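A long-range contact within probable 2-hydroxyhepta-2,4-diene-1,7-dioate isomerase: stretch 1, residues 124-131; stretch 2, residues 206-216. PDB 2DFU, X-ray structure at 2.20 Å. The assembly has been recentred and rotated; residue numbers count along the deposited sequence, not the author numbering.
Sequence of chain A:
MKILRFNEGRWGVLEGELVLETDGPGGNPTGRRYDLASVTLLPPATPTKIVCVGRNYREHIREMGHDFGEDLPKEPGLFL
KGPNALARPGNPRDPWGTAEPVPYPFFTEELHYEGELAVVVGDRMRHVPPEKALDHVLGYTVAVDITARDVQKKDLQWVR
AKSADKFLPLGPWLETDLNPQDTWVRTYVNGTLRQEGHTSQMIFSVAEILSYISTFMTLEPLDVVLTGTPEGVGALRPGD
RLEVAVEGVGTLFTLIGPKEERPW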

# COMPACT_ATOMS: atom_id res chain seq x y z
N ARG A 124 1.41 -15.43 6.56
CA ARG A 124 0.31 -14.50 6.80
C ARG A 124 0.11 -14.29 8.31
O ARG A 124 0.20 -15.23 9.09
CB ARG A 124 -0.98 -15.03 6.16
CG ARG A 124 -2.21 -14.16 6.38
CD ARG A 124 -3.39 -14.58 5.50
NE ARG A 124 -3.13 -14.33 4.08
CZ ARG A 124 -2.67 -15.25 3.23
NH1 ARG A 124 -2.41 -16.48 3.64
NH2 ARG A 124 -2.44 -14.93 1.96
N MET A 125 -0.15 -13.05 8.70
CA MET A 125 -0.36 -12.72 10.11
C MET A 125 -1.67 -11.98 10.36
O MET A 125 -1.91 -10.91 9.81
CB MET A 125 0.80 -11.85 10.62
CG MET A 125 2.17 -12.46 10.48
SD MET A 125 3.43 -11.37 11.18
CE MET A 125 3.28 -11.75 12.95
N ARG A 126 -2.51 -12.57 11.21
CA ARG A 126 -3.80 -11.99 11.60
C ARG A 126 -4.06 -12.39 13.06
O ARG A 126 -4.16 -13.57 13.36
CB ARG A 126 -4.93 -12.51 10.72
CG ARG A 126 -6.32 -12.07 11.20
CD ARG A 126 -7.41 -12.47 10.23
NE ARG A 126 -8.73 -12.04 10.69
CZ ARG A 126 -9.39 -12.57 11.72
NH1 ARG A 126 -8.85 -13.58 12.40
NH2 ARG A 126 -10.57 -12.10 12.07
N HIS A 127 -4.15 -11.40 13.94
CA HIS A 127 -4.37 -11.66 15.37
C HIS A 127 -3.31 -12.64 15.87
O HIS A 127 -3.63 -13.77 16.27
CB HIS A 127 -5.77 -12.24 15.64
CG HIS A 127 -6.89 -11.39 15.12
ND1 HIS A 127 -6.77 -10.03 14.92
CD2 HIS A 127 -8.16 -11.71 14.78
CE1 HIS A 127 -7.92 -9.55 14.49
NE2 HIS A 127 -8.78 -10.54 14.39
N VAL A 128 -2.06 -12.22 15.82
CA VAL A 128 -0.94 -13.05 16.27
C VAL A 128 -0.41 -12.47 17.57
O VAL A 128 -0.15 -11.28 17.66
CB VAL A 128 0.19 -13.07 15.21
CG1 VAL A 128 1.36 -13.90 15.70
CG2 VAL A 128 -0.35 -13.63 13.90
N PRO A 129 -0.26 -13.31 18.61
CA PRO A 129 0.26 -12.79 19.88
C PRO A 129 1.76 -12.54 19.78
O PRO A 129 2.46 -13.19 19.01
CB PRO A 129 -0.09 -13.90 20.86
CG PRO A 129 0.04 -15.13 20.03
CD PRO A 129 -0.64 -14.73 18.74
N PRO A 130 2.27 -11.59 20.57
CA PRO A 130 3.70 -11.28 20.55
C PRO A 130 4.62 -12.50 20.56
O PRO A 130 5.60 -12.54 19.82
CB PRO A 130 3.87 -10.42 21.80
CG PRO A 130 2.57 -9.69 21.87
CD PRO A 130 1.57 -10.78 21.58
N GLU A 131 4.28 -13.49 21.39
CA GLU A 131 5.09 -14.70 21.52
C GLU A 131 5.17 -15.55 20.26
O GLU A 131 6.05 -16.41 20.15
CB GLU A 131 4.58 -15.58 22.67
CG GLU A 131 4.12 -14.83 23.90
CD GLU A 131 2.70 -14.32 23.76
OE1 GLU A 131 1.79 -15.15 23.56
OE2 GLU A 131 2.50 -13.09 23.86
N VAL A 206 10.21 -5.91 17.80
CA VAL A 206 9.72 -6.32 16.49
C VAL A 206 8.50 -7.22 16.66
O VAL A 206 7.50 -7.06 15.96
CB VAL A 206 10.81 -7.08 15.71
CG1 VAL A 206 10.24 -7.67 14.43
CG2 VAL A 206 11.97 -6.13 15.40
N ALA A 207 8.58 -8.15 17.60
CA ALA A 207 7.48 -9.06 17.87
C ALA A 207 6.21 -8.32 18.27
O ALA A 207 5.11 -8.69 17.87
CB ALA A 207 7.89 -10.06 18.95
N GLU A 208 6.37 -7.27 19.07
CA GLU A 208 5.23 -6.47 19.53
C GLU A 208 4.63 -5.65 18.39
O GLU A 208 3.42 -5.48 18.31
CB GLU A 208 5.66 -5.54 20.67
CG GLU A 208 6.19 -6.28 21.89
CD GLU A 208 6.61 -5.35 23.02
OE1 GLU A 208 7.37 -4.39 22.77
OE2 GLU A 208 6.18 -5.59 24.16
N ILE A 209 5.49 -5.14 17.52
CA ILE A 209 5.05 -4.35 16.38
C ILE A 209 4.20 -5.20 15.43
O ILE A 209 3.10 -4.80 15.06
CB ILE A 209 6.25 -3.76 15.62
CG1 ILE A 209 6.92 -2.70 16.49
CG2 ILE A 209 5.80 -3.19 14.27
CD1 ILE A 209 8.20 -2.14 15.92
N LEU A 210 4.72 -6.36 15.05
CA LEU A 210 4.00 -7.25 14.15
C LEU A 210 2.68 -7.68 14.77
O LEU A 210 1.65 -7.71 14.09
CB LEU A 210 4.83 -8.49 13.84
CG LEU A 210 6.16 -8.28 13.11
CD1 LEU A 210 6.89 -9.61 13.00
CD2 LEU A 210 5.92 -7.67 11.73
N SER A 211 2.72 -8.01 16.06
CA SER A 211 1.53 -8.44 16.78
C SER A 211 0.48 -7.33 16.78
O SER A 211 -0.69 -7.57 16.47
CB SER A 211 1.89 -8.79 18.23
OG SER A 211 0.74 -9.10 18.99
N TYR A 212 0.91 -6.12 17.13
CA TYR A 212 0.02 -4.97 17.17
C TYR A 212 -0.66 -4.77 15.82
O TYR A 212 -1.89 -4.69 15.74
CB TYR A 212 0.80 -3.71 17.55
CG TYR A 212 -0.05 -2.47 17.54
CD1 TYR A 212 -1.05 -2.27 18.50
CD2 TYR A 212 0.10 -1.50 16.54
CE1 TYR A 212 -1.87 -1.15 18.46
CE2 TYR A 212 -0.71 -0.38 16.50
CZ TYR A 212 -1.69 -0.21 17.46
OH TYR A 212 -2.50 0.91 17.41
N ILE A 213 0.14 -4.70 14.77
CA ILE A 213 -0.40 -4.52 13.43
C ILE A 213 -1.44 -5.59 13.10
O ILE A 213 -2.50 -5.27 12.58
CB ILE A 213 0.73 -4.57 12.36
CG1 ILE A 213 1.67 -3.38 12.54
CG2 ILE A 213 0.13 -4.56 10.96
CD1 ILE A 213 2.96 -3.51 11.74
N SER A 214 -1.13 -6.84 13.42
CA SER A 214 -2.02 -7.96 13.11
C SER A 214 -3.38 -7.94 13.81
O SER A 214 -4.27 -8.70 13.44
CB SER A 214 -1.34 -9.30 13.42
OG SER A 214 -1.23 -9.51 14.81
N THR A 215 -3.55 -7.08 14.81
CA THR A 215 -4.82 -7.02 15.51
C THR A 215 -5.91 -6.34 14.68
O THR A 215 -7.09 -6.46 14.98
CB THR A 215 -4.71 -6.27 16.87
OG1 THR A 215 -4.42 -4.89 16.64
CG2 THR A 215 -3.62 -6.88 17.73
N PHE A 216 -5.51 -5.63 13.62
CA PHE A 216 -6.50 -4.94 12.79
C PHE A 216 -6.16 -5.00 11.30
O PHE A 216 -7.02 -4.79 10.45
CB PHE A 216 -6.61 -3.48 13.24
CG PHE A 216 -5.38 -2.66 12.93
CD1 PHE A 216 -5.27 -1.98 11.72
CD2 PHE A 216 -4.34 -2.56 13.85
CE1 PHE A 216 -4.13 -1.22 11.42
CE2 PHE A 216 -3.20 -1.81 13.57
CZ PHE A 216 -3.10 -1.13 12.34

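Contact between residues 125-130 of the first stretch and the helix that begins the second stretch; touching residues are at least 77 apart in sequence. Polar atoms near the C-terminal part of the helix pair with the backbone of the first stretch, and two serines one turn apart, Ser 211 and Ser 214, supply one partner in each of the four hydrogen bonds across the stretches. The backbone carbonyl of Ser 214 is taken up by His 127: His 127 N donates to Ser 214 O at 2.7 Å with an N-H...O angle of 164°, a short and nearly straight bond. The same oxygen receives a second, weak bond from the imidazole, His 127 ND1 to Ser 214 O at 3.2 Å, where the angle of 128° is well bent. One carbonyl thus serves both the backbone and the side chain of a single residue. Although the CA-to-CB bond of His 127 points away from the second stretch, its ring, with chi1 in the m well, comes back far enough to reach it; the ring edge also lies against the next carbonyl, with His 127 CE1 3.2 Å from Thr 215 O.

Ser 214 OG has two partners. Ser 214 OG accepts from Val 128 N at 3.0 Å and 172° and donates to Ser 211 O at 2.6 Å, within the same stretch. The hydroxyl therefore links the loop amide to a helix carbonyl. Ser 211 OG in turn donates to Val 128 O at 2.7 Å, so both backbone polar groups of Val 128 are satisfied by serine side chains; Ser 211 CA adds a CA-H...O contact to Val 128 O at 3.4 Å. Pro 130 packs beside this hydroxyl, with Pro 130 CD 3.2 Å from Ser 211 OG. Pro 130 N also lies 3.3 Å from Ser 211 OG, but the proline nitrogen has no hydrogen to share and the approach is contact alone.

Van der Waals packing accompanies these bonds. The CA-to-CB bond of Met 125 points toward the second stretch, and Met 125 CE lies 3.7 Å from Leu 210 CB, an apolar contact, while Met 125 CB lies 4.3 Å from Ser 214 CB. An earlier turn of the helix meets the other end of this segment, where Ala 207 CB approaches Pro 130 O to 3.5 Å. The CA-to-CB bond of Thr 215 points away from the first stretch, and its hydroxyl is used locally: Thr 215 OG1 donates to Tyr 212 O at 2.7 Å. The two stretches together bury 456 Å², with Ser 214 the residue most covered.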